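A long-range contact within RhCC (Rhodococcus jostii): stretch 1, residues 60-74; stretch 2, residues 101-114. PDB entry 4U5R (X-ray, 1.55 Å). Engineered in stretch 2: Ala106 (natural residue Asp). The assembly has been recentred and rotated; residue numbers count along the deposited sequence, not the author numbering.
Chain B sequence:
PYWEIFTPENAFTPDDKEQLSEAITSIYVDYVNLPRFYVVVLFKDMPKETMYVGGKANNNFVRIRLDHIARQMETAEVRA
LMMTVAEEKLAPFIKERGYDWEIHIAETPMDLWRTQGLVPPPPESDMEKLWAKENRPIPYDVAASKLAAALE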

ATOM      1  N   ASN B  60       2.434  18.327 -11.439  1.00 13.55           N
ATOM      2  CA  ASN B  60       1.492  18.030 -12.511  1.00 14.89           C
ATOM      3  C   ASN B  60       1.398  16.515 -12.704  1.00 12.49           C
ATOM      4  O   ASN B  60       1.181  16.006 -13.805  1.00 15.45           O
ATOM      5  CB  ASN B  60       1.920  18.737 -13.804  1.00 17.91           C
ATOM      6  CG  ASN B  60       0.846  18.706 -14.883  1.00 14.97           C
ATOM      7  OD1 ASN B  60      -0.316  19.023 -14.635  1.00 23.86           O
ATOM      8  ND2 ASN B  60       1.230  18.286 -16.082  1.00 20.03           N
ATOM      9  N   PHE B  61       1.518  15.792 -11.595  1.00 13.00           N
ATOM     10  CA  PHE B  61       1.627  14.345 -11.677  1.00 14.30           C
ATOM     11  C   PHE B  61       0.560  13.652 -10.831  1.00 12.26           C
ATOM     12  O   PHE B  61       0.382  13.979  -9.654  1.00 12.82           O
ATOM     13  CB  PHE B  61       3.037  13.925 -11.245  1.00 13.70           C
ATOM     14  CG  PHE B  61       3.344  12.466 -11.468  1.00 15.31           C
ATOM     15  CD1 PHE B  61       3.787  12.010 -12.700  1.00 24.75           C
ATOM     16  CD2 PHE B  61       3.215  11.555 -10.433  1.00 27.28           C
ATOM     17  CE1 PHE B  61       4.075  10.660 -12.904  1.00 26.04           C
ATOM     18  CE2 PHE B  61       3.506  10.212 -10.630  1.00 23.80           C
ATOM     19  CZ  PHE B  61       3.930   9.766 -11.863  1.00 22.79           C
ATOM     20  N   VAL B  62      -0.156  12.715 -11.453  1.00 12.20           N
ATOM     21  CA  VAL B  62      -1.165  11.919 -10.764  1.00 11.26           C
ATOM     22  C   VAL B  62      -0.661  10.479 -10.618  1.00  9.94           C
ATOM     23  O   VAL B  62      -0.369   9.806 -11.605  1.00 11.19           O
ATOM     24  CB  VAL B  62      -2.521  11.951 -11.518  1.00  9.76           C
ATOM     25  CG1 VAL B  62      -3.532  11.039 -10.816  1.00 11.84           C
ATOM     26  CG2 VAL B  62      -3.050  13.384 -11.609  1.00 13.83           C
ATOM     27  N   ARG B  63      -0.541  10.006  -9.384  1.00 11.42           N
ATOM     28  CA  ARG B  63      -0.099   8.631  -9.135  1.00  8.25           C
ATOM     29  C   ARG B  63      -1.263   7.784  -8.632  1.00 10.74           C
ATOM     30  O   ARG B  63      -1.906   8.143  -7.642  1.00 10.56           O
ATOM     31  CB  ARG B  63       1.064   8.629  -8.125  1.00 11.02           C
ATOM     32  CG  ARG B  63       1.836   7.309  -7.998  1.00  8.96           C
ATOM     33  CD  ARG B  63       2.352   6.870  -9.362  1.00 10.08           C
ATOM     34  NE  ARG B  63       3.276   5.749  -9.250  1.00 11.10           N
ATOM     35  CZ  ARG B  63       2.938   4.463  -9.235  1.00 13.68           C
ATOM     36  NH1 ARG B  63       1.660   4.079  -9.282  1.00 12.44           N
ATOM     37  NH2 ARG B  63       3.903   3.555  -9.143  1.00 13.05           N
ATOM     38  N   ILE B  64      -1.523   6.661  -9.304  1.00 11.66           N
ATOM     39  CA  ILE B  64      -2.637   5.771  -8.959  1.00 10.25           C
ATOM     40  C   ILE B  64      -2.111   4.403  -8.530  1.00  9.65           C
ATOM     41  O   ILE B  64      -1.225   3.842  -9.176  1.00  8.73           O
ATOM     42  CB  ILE B  64      -3.604   5.563 -10.149  1.00 10.00           C
ATOM     43  CG1 ILE B  64      -4.064   6.900 -10.753  1.00 13.41           C
ATOM     44  CG2 ILE B  64      -4.761   4.638  -9.727  1.00 11.93           C
ATOM     45  CD1 ILE B  64      -3.359   7.217 -12.087  1.00 15.20           C
ATOM     46  N   ARG B  65      -2.636   3.872  -7.433  1.00 10.63           N
ATOM     47  CA  ARG B  65      -2.262   2.531  -6.985  1.00 12.07           C
ATOM     48  C   ARG B  65      -3.509   1.804  -6.534  1.00 12.76           C
ATOM     49  O   ARG B  65      -4.328   2.385  -5.863  1.00 11.93           O
ATOM     50  CB  ARG B  65      -1.245   2.592  -5.841  1.00 12.37           C
ATOM     51  CG  ARG B  65      -0.799   1.220  -5.362  1.00 14.53           C
ATOM     52  CD  ARG B  65      -0.178   1.259  -3.967  1.00 14.94           C
ATOM     53  NE  ARG B  65       0.377  -0.059  -3.669  1.00 14.55           N
ATOM     54  CZ  ARG B  65      -0.340  -1.087  -3.239  1.00 17.43           C
ATOM     55  NH1 ARG B  65      -1.645  -0.946  -3.017  1.00 15.51           N
ATOM     56  NH2 ARG B  65       0.252  -2.258  -3.030  1.00 18.15           N
ATOM     57  N   LEU B  66      -3.654   0.531  -6.858  1.00 10.86           N
ATOM     58  CA  LEU B  66      -4.847  -0.166  -6.410  1.00 11.06           C
ATOM     59  C   LEU B  66      -4.543  -1.582  -5.999  1.00 11.30           C
ATOM     60  O   LEU B  66      -3.646  -2.184  -6.555  1.00 12.90           O
ATOM     61  CB  LEU B  66      -5.913  -0.109  -7.507  1.00 14.17           C
ATOM     62  CG  LEU B  66      -5.605  -0.602  -8.927  1.00 15.53           C
ATOM     63  CD1 LEU B  66      -6.757  -1.394  -9.531  1.00 14.62           C
ATOM     64  CD2 LEU B  66      -5.225   0.570  -9.815  1.00 14.93           C
ATOM     65  N   ASP B  67      -5.242  -2.068  -4.967  1.00 10.60           N
ATOM     66  CA  ASP B  67      -5.296  -3.500  -4.658  1.00 12.33           C
ATOM     67  C   ASP B  67      -6.540  -4.150  -5.231  1.00 11.16           C
ATOM     68  O   ASP B  67      -7.639  -3.587  -5.156  1.00 11.37           O
ATOM     69  CB  ASP B  67      -5.305  -3.760  -3.143  1.00  9.44           C
ATOM     70  CG  ASP B  67      -4.005  -3.371  -2.446  1.00 12.23           C
ATOM     71  OD1 ASP B  67      -2.916  -3.453  -3.036  1.00 12.72           O
ATOM     72  OD2 ASP B  67      -4.075  -3.019  -1.255  1.00 11.33           O
ATOM     73  N   HIS B  68      -6.377  -5.355  -5.767  1.00 13.12           N
ATOM     74  CA  HIS B  68      -7.504  -6.208  -6.099  1.00 14.03           C
ATOM     75  C   HIS B  68      -7.573  -7.299  -5.058  1.00 14.08           C
ATOM     76  O   HIS B  68      -6.571  -7.981  -4.818  1.00 15.09           O
ATOM     77  CB  HIS B  68      -7.345  -6.811  -7.488  1.00 13.54           C
ATOM     78  CG  HIS B  68      -7.784  -5.908  -8.596  1.00 11.94           C
ATOM     79  ND1 HIS B  68      -7.789  -6.312  -9.910  1.00 14.87           N
ATOM     80  CD2 HIS B  68      -8.260  -4.636  -8.590  1.00 13.61           C
ATOM     81  CE1 HIS B  68      -8.246  -5.333 -10.672  1.00 14.18           C
ATOM     82  NE2 HIS B  68      -8.537  -4.303  -9.895  1.00 13.24           N
ATOM     83  N   ILE B  69      -8.748  -7.452  -4.453  1.00 14.44           N
ATOM     84  CA  ILE B  69      -8.955  -8.362  -3.335  1.00 14.92           C
ATOM     85  C   ILE B  69      -9.948  -9.460  -3.656  1.00 18.57           C
ATOM     86  O   ILE B  69      -9.730 -10.616  -3.305  1.00 19.14           O
ATOM     87  CB  ILE B  69      -9.462  -7.600  -2.102  1.00 13.73           C
ATOM     88  CG1 ILE B  69      -8.620  -6.338  -1.892  1.00 13.08           C
ATOM     89  CG2 ILE B  69      -9.438  -8.506  -0.875  1.00 14.23           C
ATOM     90  CD1 ILE B  69      -9.346  -5.221  -1.109  1.00 15.09           C
ATOM     91  N   ALA B  70     -11.040  -9.095  -4.321  1.00 14.63           N
ATOM     92  CA  ALA B  70     -12.155 -10.018  -4.513  1.00 17.23           C
ATOM     93  C   ALA B  70     -11.849 -11.053  -5.594  1.00 20.93           C
ATOM     94  O   ALA B  70     -12.183 -12.229  -5.450  1.00 29.30           O
ATOM     95  CB  ALA B  70     -13.428  -9.243  -4.849  1.00 15.82           C
ATOM     96  N   ARG B  71     -11.194 -10.629  -6.669  1.00 20.62           N
ATOM     97  CA  ARG B  71     -10.922 -11.534  -7.779  1.00 26.47           C
ATOM     98  C   ARG B  71      -9.433 -11.602  -8.098  1.00 22.51           C
ATOM     99  O   ARG B  71      -8.695 -10.639  -7.878  1.00 17.76           O
ATOM    100  CB  ARG B  71     -11.685 -11.098  -9.037  1.00 19.56           C
ATOM    101  CG  ARG B  71     -13.202 -11.012  -8.898  1.00 19.45           C
ATOM    102  CD  ARG B  71     -13.858 -12.386  -8.948  1.00 29.34           C
ATOM    103  NE  ARG B  71     -15.277 -12.306  -9.297  1.00 25.34           N
ATOM    104  CZ  ARG B  71     -16.251 -12.065  -8.424  1.00 22.07           C
ATOM    105  NH1 ARG B  71     -15.961 -11.863  -7.145  1.00 25.11           N
ATOM    106  NH2 ARG B  71     -17.513 -12.015  -8.833  1.00 21.75           N
ATOM    107  N   GLN B  72      -8.997 -12.748  -8.611  1.00 20.68           N
ATOM    108  CA  GLN B  72      -7.681 -12.865  -9.220  1.00 23.46           C
ATOM    109  C   GLN B  72      -7.830 -12.785 -10.729  1.00 24.21           C
ATOM    110  O   GLN B  72      -8.847 -13.207 -11.277  1.00 29.14           O
ATOM    111  CB  GLN B  72      -7.001 -14.179  -8.833  1.00 28.42           C
ATOM    112  CG  GLN B  72      -6.096 -14.099  -7.618  1.00 32.42           C
ATOM    113  CD  GLN B  72      -5.256 -15.352  -7.439  1.00 48.24           C
ATOM    114  OE1 GLN B  72      -5.718 -16.467  -7.687  1.00 33.78           O
ATOM    115  NE2 GLN B  72      -4.008 -15.172  -7.021  1.00 39.63           N
ATOM    116  N   MET B  73      -6.818 -12.247 -11.396  1.00 22.62           N
ATOM    117  CA  MET B  73      -6.795 -12.214 -12.851  1.00 18.90           C
ATOM    118  C   MET B  73      -5.770 -13.230 -13.332  1.00 19.71           C
ATOM    119  O   MET B  73      -4.568 -13.049 -13.133  1.00 21.50           O
ATOM    120  CB  MET B  73      -6.471 -10.810 -13.357  1.00 16.21           C
ATOM    121  CG  MET B  73      -7.531  -9.785 -13.006  1.00 17.73           C
ATOM    122  SD  MET B  73      -7.094  -8.102 -13.484  1.00 19.16           S
ATOM    123  CE  MET B  73      -5.716  -7.773 -12.391  1.00 21.55           C
ATOM    124  N   GLU B  74      -6.250 -14.303 -13.955  1.00 22.56           N
ATOM    125  CA  GLU B  74      -5.433 -15.498 -14.154  1.00 21.44           C
ATOM    126  C   GLU B  74      -4.809 -15.671 -15.543  1.00 25.37           C
ATOM    127  O   GLU B  74      -4.066 -16.625 -15.758  1.00 33.49           O
ATOM    128  CB  GLU B  74      -6.268 -16.739 -13.830  1.00 24.91           C
ATOM    129  CG  GLU B  74      -6.778 -16.779 -12.399  1.00 28.72           C
ATOM    130  CD  GLU B  74      -7.443 -18.099 -12.059  1.00 41.50           C
ATOM    131  OE1 GLU B  74      -7.042 -19.135 -12.630  1.00 56.46           O
ATOM    132  OE2 GLU B  74      -8.371 -18.099 -11.225  1.00 36.03           O
ATOM    133  N   TRP B 101       1.099  10.771 -15.488  1.00 12.34           N
ATOM    134  CA  TRP B 101       0.530   9.791 -14.558  1.00 11.61           C
ATOM    135  C   TRP B 101       1.150   8.405 -14.689  1.00 10.55           C
ATOM    136  O   TRP B 101       1.818   8.073 -15.677  1.00 12.32           O
ATOM    137  CB  TRP B 101      -1.013   9.695 -14.712  1.00 12.58           C
ATOM    138  CG  TRP B 101      -1.522   8.893 -15.891  1.00 11.20           C
ATOM    139  CD1 TRP B 101      -2.109   7.658 -15.854  1.00 11.36           C
ATOM    140  CD2 TRP B 101      -1.466   9.271 -17.270  1.00 12.05           C
ATOM    141  NE1 TRP B 101      -2.432   7.253 -17.128  1.00 12.13           N
ATOM    142  CE2 TRP B 101      -2.044   8.224 -18.016  1.00 12.15           C
ATOM    143  CE3 TRP B 101      -0.999  10.406 -17.947  1.00 12.56           C
ATOM    144  CZ2 TRP B 101      -2.151   8.269 -19.412  1.00 11.51           C
ATOM    145  CZ3 TRP B 101      -1.098  10.446 -19.331  1.00 14.72           C
ATOM    146  CH2 TRP B 101      -1.668   9.383 -20.044  1.00 14.20           C
ATOM    147  N   GLU B 102       0.920   7.608 -13.654  1.00 11.28           N
ATOM    148  CA  GLU B 102       1.423   6.247 -13.544  1.00  9.50           C
ATOM    149  C   GLU B 102       0.446   5.462 -12.680  1.00 11.25           C
ATOM    150  O   GLU B 102      -0.113   5.998 -11.726  1.00 11.77           O
ATOM    151  CB  GLU B 102       2.838   6.220 -12.936  1.00 10.31           C
ATOM    152  CG  GLU B 102       3.430   4.823 -12.848  1.00 10.63           C
ATOM    153  CD  GLU B 102       4.844   4.780 -12.282  1.00 15.97           C
ATOM    154  OE1 GLU B 102       5.283   5.749 -11.633  1.00 12.12           O
ATOM    155  OE2 GLU B 102       5.519   3.744 -12.472  1.00 20.57           O
ATOM    156  N   ILE B 103       0.248   4.193 -13.012  1.00 10.53           N
ATOM    157  CA  ILE B 103      -0.692   3.326 -12.312  1.00  9.84           C
ATOM    158  C   ILE B 103      -0.077   1.960 -12.139  1.00 10.76           C
ATOM    159  O   ILE B 103       0.621   1.468 -13.036  1.00 12.17           O
ATOM    160  CB  ILE B 103      -2.024   3.161 -13.082  1.00  9.86           C
ATOM    161  CG1 ILE B 103      -3.036   2.344 -12.259  1.00  9.83           C
ATOM    162  CG2 ILE B 103      -1.787   2.490 -14.438  1.00  9.92           C
ATOM    163  CD1 ILE B 103      -4.479   2.465 -12.778  1.00 13.37           C
ATOM    164  N   HIS B 104      -0.328   1.340 -10.990  1.00 11.18           N
ATOM    165  CA  HIS B 104      -0.028  -0.077 -10.833  1.00 10.00           C
ATOM    166  C   HIS B 104      -1.000  -0.777  -9.886  1.00 10.59           C
ATOM    167  O   HIS B 104      -1.686  -0.138  -9.080  1.00 10.35           O
ATOM    168  CB  HIS B 104       1.443  -0.296 -10.404  1.00 10.74           C
ATOM    169  CG  HIS B 104       1.749   0.012  -8.966  1.00 10.81           C
ATOM    170  ND1 HIS B 104       1.893   1.295  -8.484  1.00 11.09           N
ATOM    171  CD2 HIS B 104       2.024  -0.812  -7.923  1.00 14.81           C
ATOM    172  CE1 HIS B 104       2.196   1.252  -7.198  1.00 11.26           C
ATOM    173  NE2 HIS B 104       2.285  -0.016  -6.833  1.00 12.20           N
ATOM    174  N   ILE B 105      -1.085  -2.097 -10.048  1.00 12.23           N
ATOM    175  CA  ILE B 105      -2.000  -2.946  -9.296  1.00 11.16           C
ATOM    176  C   ILE B 105      -1.269  -4.043  -8.522  1.00 12.65           C
ATOM    177  O   ILE B 105      -0.299  -4.632  -8.998  1.00 13.40           O
ATOM    178  CB  ILE B 105      -3.026  -3.650 -10.204  1.00 11.00           C
ATOM    179  CG1 ILE B 105      -3.561  -2.701 -11.273  1.00 11.78           C
ATOM    180  CG2 ILE B 105      -4.142  -4.274  -9.361  1.00 13.85           C
ATOM    181  CD1 ILE B 105      -4.729  -3.272 -12.078  1.00 12.31           C
ATOM    182  N   ALA B 106      -1.759  -4.323  -7.325  1.00 13.75           N
ATOM    183  CA  ALA B 106      -1.314  -5.474  -6.562  1.00 15.97           C
ATOM    184  C   ALA B 106      -2.525  -6.359  -6.281  1.00 16.04           C
ATOM    185  O   ALA B 106      -3.649  -5.869  -6.209  1.00 14.13           O
ATOM    186  CB  ALA B 106      -0.647  -5.034  -5.273  1.00 15.57           C
ATOM    187  N   GLU B 107      -2.296  -7.658  -6.145  1.00 13.16           N
ATOM    188  CA  GLU B 107      -3.342  -8.594  -5.774  1.00 16.25           C
ATOM    189  C   GLU B 107      -3.035  -9.060  -4.354  1.00 15.80           C
ATOM    190  O   GLU B 107      -1.900  -9.450  -4.057  1.00 17.25           O
ATOM    191  CB  GLU B 107      -3.414  -9.772  -6.759  1.00 17.83           C
ATOM    192  CG  GLU B 107      -3.697  -9.337  -8.199  1.00 19.53           C
ATOM    193  CD  GLU B 107      -3.887 -10.503  -9.163  1.00 22.15           C
ATOM    194  OE1 GLU B 107      -3.000 -11.379  -9.233  1.00 24.49           O
ATOM    195  OE2 GLU B 107      -4.925 -10.542  -9.852  1.00 18.82           O
ATOM    196  N   THR B 108      -4.035  -8.966  -3.481  1.00 12.67           N
ATOM    197  CA  THR B 108      -3.891  -9.304  -2.067  1.00 15.48           C
ATOM    198  C   THR B 108      -4.874 -10.430  -1.727  1.00 12.26           C
ATOM    199  O   THR B 108      -5.834 -10.664  -2.472  1.00 12.92           O
ATOM    200  CB  THR B 108      -4.124  -8.064  -1.149  1.00 10.89           C
ATOM    201  OG1 THR B 108      -5.504  -7.694  -1.176  1.00 12.22           O
ATOM    202  CG2 THR B 108      -3.283  -6.859  -1.614  1.00 12.11           C
ATOM    203  N   PRO B 109      -4.612 -11.177  -0.636  1.00 15.28           N
ATOM    204  CA  PRO B 109      -5.393 -12.393  -0.343  1.00 15.35           C
ATOM    205  C   PRO B 109      -6.880 -12.167  -0.069  1.00 14.32           C
ATOM    206  O   PRO B 109      -7.255 -11.419   0.846  1.00 15.44           O
ATOM    207  CB  PRO B 109      -4.719 -12.950   0.917  1.00 15.08           C
ATOM    208  CG  PRO B 109      -3.358 -12.400   0.904  1.00 15.22           C
ATOM    209  CD  PRO B 109      -3.428 -11.058   0.235  1.00 16.68           C
ATOM    210  N   MET B 110      -7.725 -12.846  -0.840  1.00 14.89           N
ATOM    211  CA  MET B 110      -9.173 -12.690  -0.712  1.00 15.83           C
ATOM    212  C   MET B 110      -9.705 -13.027   0.682  1.00 12.51           C
ATOM    213  O   MET B 110     -10.723 -12.480   1.105  1.00 17.55           O
ATOM    214  CB  MET B 110      -9.879 -13.560  -1.758  1.00 18.89           C
ATOM    215  CG  MET B 110     -11.370 -13.294  -1.896  1.00 22.13           C
ATOM    216  SD  MET B 110     -12.082 -14.302  -3.215  1.00 35.26           S
ATOM    217  CE  MET B 110     -11.702 -15.950  -2.628  1.00 29.01           C
ATOM    218  N   ASP B 111      -9.026 -13.924   1.392  1.00 13.57           N
ATOM    219  CA  ASP B 111      -9.521 -14.387   2.684  1.00 13.76           C
ATOM    220  C   ASP B 111      -9.064 -13.503   3.842  1.00 15.83           C
ATOM    221  O   ASP B 111      -9.392 -13.768   4.995  1.00 15.26           O
ATOM    222  CB  ASP B 111      -9.093 -15.843   2.927  1.00 18.38           C
ATOM    223  CG  ASP B 111      -7.577 -16.029   2.968  1.00 18.63           C
ATOM    224  OD1 ASP B 111      -6.815 -15.116   2.585  1.00 17.42           O
ATOM    225  OD2 ASP B 111      -7.139 -17.128   3.378  1.00 24.43           O
ATOM    226  N   LEU B 112      -8.327 -12.440   3.540  1.00 13.38           N
ATOM    227  CA  LEU B 112      -7.871 -11.525   4.592  1.00 11.22           C
ATOM    228  C   LEU B 112      -8.566 -10.181   4.440  1.00 13.46           C
ATOM    229  O   LEU B 112      -7.933  -9.137   4.426  1.00 10.69           O
ATOM    230  CB  LEU B 112      -6.347 -11.354   4.563  1.00 14.85           C
ATOM    231  CG  LEU B 112      -5.531 -12.606   4.891  1.00 12.79           C
ATOM    232  CD1 LEU B 112      -4.044 -12.292   4.865  1.00 14.76           C
ATOM    233  CD2 LEU B 112      -5.938 -13.130   6.258  1.00 15.00           C
ATOM    234  N   TRP B 113      -9.890 -10.231   4.372  1.00 10.78           N
ATOM    235  CA  TRP B 113     -10.690  -9.109   3.919  1.00 11.40           C
ATOM    236  C   TRP B 113     -12.070  -9.201   4.545  1.00 10.78           C
ATOM    237  O   TRP B 113     -12.710 -10.236   4.469  1.00 12.06           O
ATOM    238  CB  TRP B 113     -10.758  -9.129   2.387  1.00 11.03           C
ATOM    239  CG  TRP B 113     -11.781  -8.220   1.772  1.00 12.07           C
ATOM    240  CD1 TRP B 113     -12.062  -6.923   2.121  1.00 13.84           C
ATOM    241  CD2 TRP B 113     -12.663  -8.540   0.689  1.00 12.15           C
ATOM    242  NE1 TRP B 113     -13.052  -6.421   1.311  1.00 12.90           N
ATOM    243  CE2 TRP B 113     -13.438  -7.395   0.427  1.00 12.85           C
ATOM    244  CE3 TRP B 113     -12.864  -9.688  -0.086  1.00 13.04           C
ATOM    245  CZ2 TRP B 113     -14.415  -7.366  -0.570  1.00 15.99           C
ATOM    246  CZ3 TRP B 113     -13.831  -9.658  -1.074  1.00 13.09           C
ATOM    247  CH2 TRP B 113     -14.592  -8.502  -1.312  1.00 13.73           C
ATOM    248  N   ARG B 114     -12.523  -8.129   5.182  1.00 10.81           N
ATOM    249  CA  ARG B 114     -13.871  -8.097   5.720  1.00 10.99           C
ATOM    250  C   ARG B 114     -14.482  -6.765   5.338  1.00  9.98           C
ATOM    251  O   ARG B 114     -13.783  -5.750   5.269  1.00 10.95           O
ATOM    252  CB  ARG B 114     -13.878  -8.268   7.251  1.00 11.80           C
ATOM    253  CG  ARG B 114     -13.216  -9.547   7.769  1.00 11.30           C
ATOM    254  CD  ARG B 114     -14.106 -10.750   7.476  1.00 13.45           C
ATOM    255  NE  ARG B 114     -13.603 -11.987   8.064  1.00 13.71           N
ATOM    256  CZ  ARG B 114     -12.837 -12.872   7.429  1.00 15.36           C
ATOM    257  NH1 ARG B 114     -12.445 -12.664   6.169  1.00 13.82           N
ATOM    258  NH2 ARG B 114     -12.446 -13.972   8.067  1.00 13.98           N
TER
HETATM  259  O   HOH W   1       6.294   4.907  -9.117  1.00 18.96           O
HETATM  260  O   HOH W   2      -7.223  -9.078  -9.782  1.00 23.82           O

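The strongest side-chain interactions between the two stretches center on Arg63. Its NE lies 3.1 Å from OE1 of Glu102 in a salt bridge, and the carboxylate carbon of Glu102 sits over one face of the guanidinium rather than in its plane. The plane is used instead by His104: Arg63 NH1 donates to His104 ND1 at 2.9 Å, the acceptor lying at the guanidinium edge, so this nitrogen of the imidazole must be unprotonated. One water reinforces the ion pair, its oxygen accepting from Arg63 NH2 at 2.7 Å and lying 2.8 Å from Glu102 OE1.

A second polar cluster lies at the far end of the paired strands. There Glu107 reaches beyond the strand to the loop of the first stretch, where its OE2 accepts from the backbone N of Met73 at 3.0 Å. A water donates to the same OE2 at 2.7 Å and to Arg71 O at 2.9 Å, and also lies 2.8 Å from His68 ND1, so the carboxylate is tied to both the strand end and the loop that follows it.

The backbones form a continuous parallel ladder that carries both clusters, from Val62 paired with Trp101 to His68 paired with Glu107. As expected for parallel strands, the hydrogen bonds of one residue diverge to two partners. Ile64 N donates to Glu102 O at 2.9 Å, while Ile64 O accepts from His104 N at 3.2 Å; Leu66 and His68 repeat the pattern. The tightest of these bonds runs from His68 N to Ala106 O, at 2.8 Å, and the ladder extends past the strand through Thr108 N to His68 O at 3.0 Å. The bond from Glu102 N to Val62 O is longer, at 3.3 Å. CA-H...O contacts fill in between, among them Ile103 CA to Ile64 O at 3.2 Å.

Side chains alternate between the two faces of the sheet. On the face carrying Arg63 and Glu102, Arg65 lays its aliphatic portion over the His104 ring, with CG 3.5 Å from CE1, and its NH1 forms a salt bridge to Asp67 OD1 at 2.8 Å within the same strand. The engineered Ala106, aspartate in the natural sequence, lies beside this pair, its CB 3.6 Å from Asp67 OD1 and 3.7 Å from Arg65 NH2.

The opposite face is largely apolar. Ile103 CD1 packs against both Ile64 CG2, at 3.8 Å, and Leu66 CD2, at 3.6 Å, bridging successive residues on this face of the neighboring strand. Ile105 continues the layer and places CG2 4.1 Å from the centroid of the His68 ring, almost on the ring normal, a CH-pi contact.

Beyond the ladder, Ile69 and Ala70 pack against Trp113, with Ile69 CG2 3.5 Å from Trp113 CG and Ala70 CB 3.8 Å from Trp113 CH2. In all, the contact buries 1283 Å², summed over both stretches.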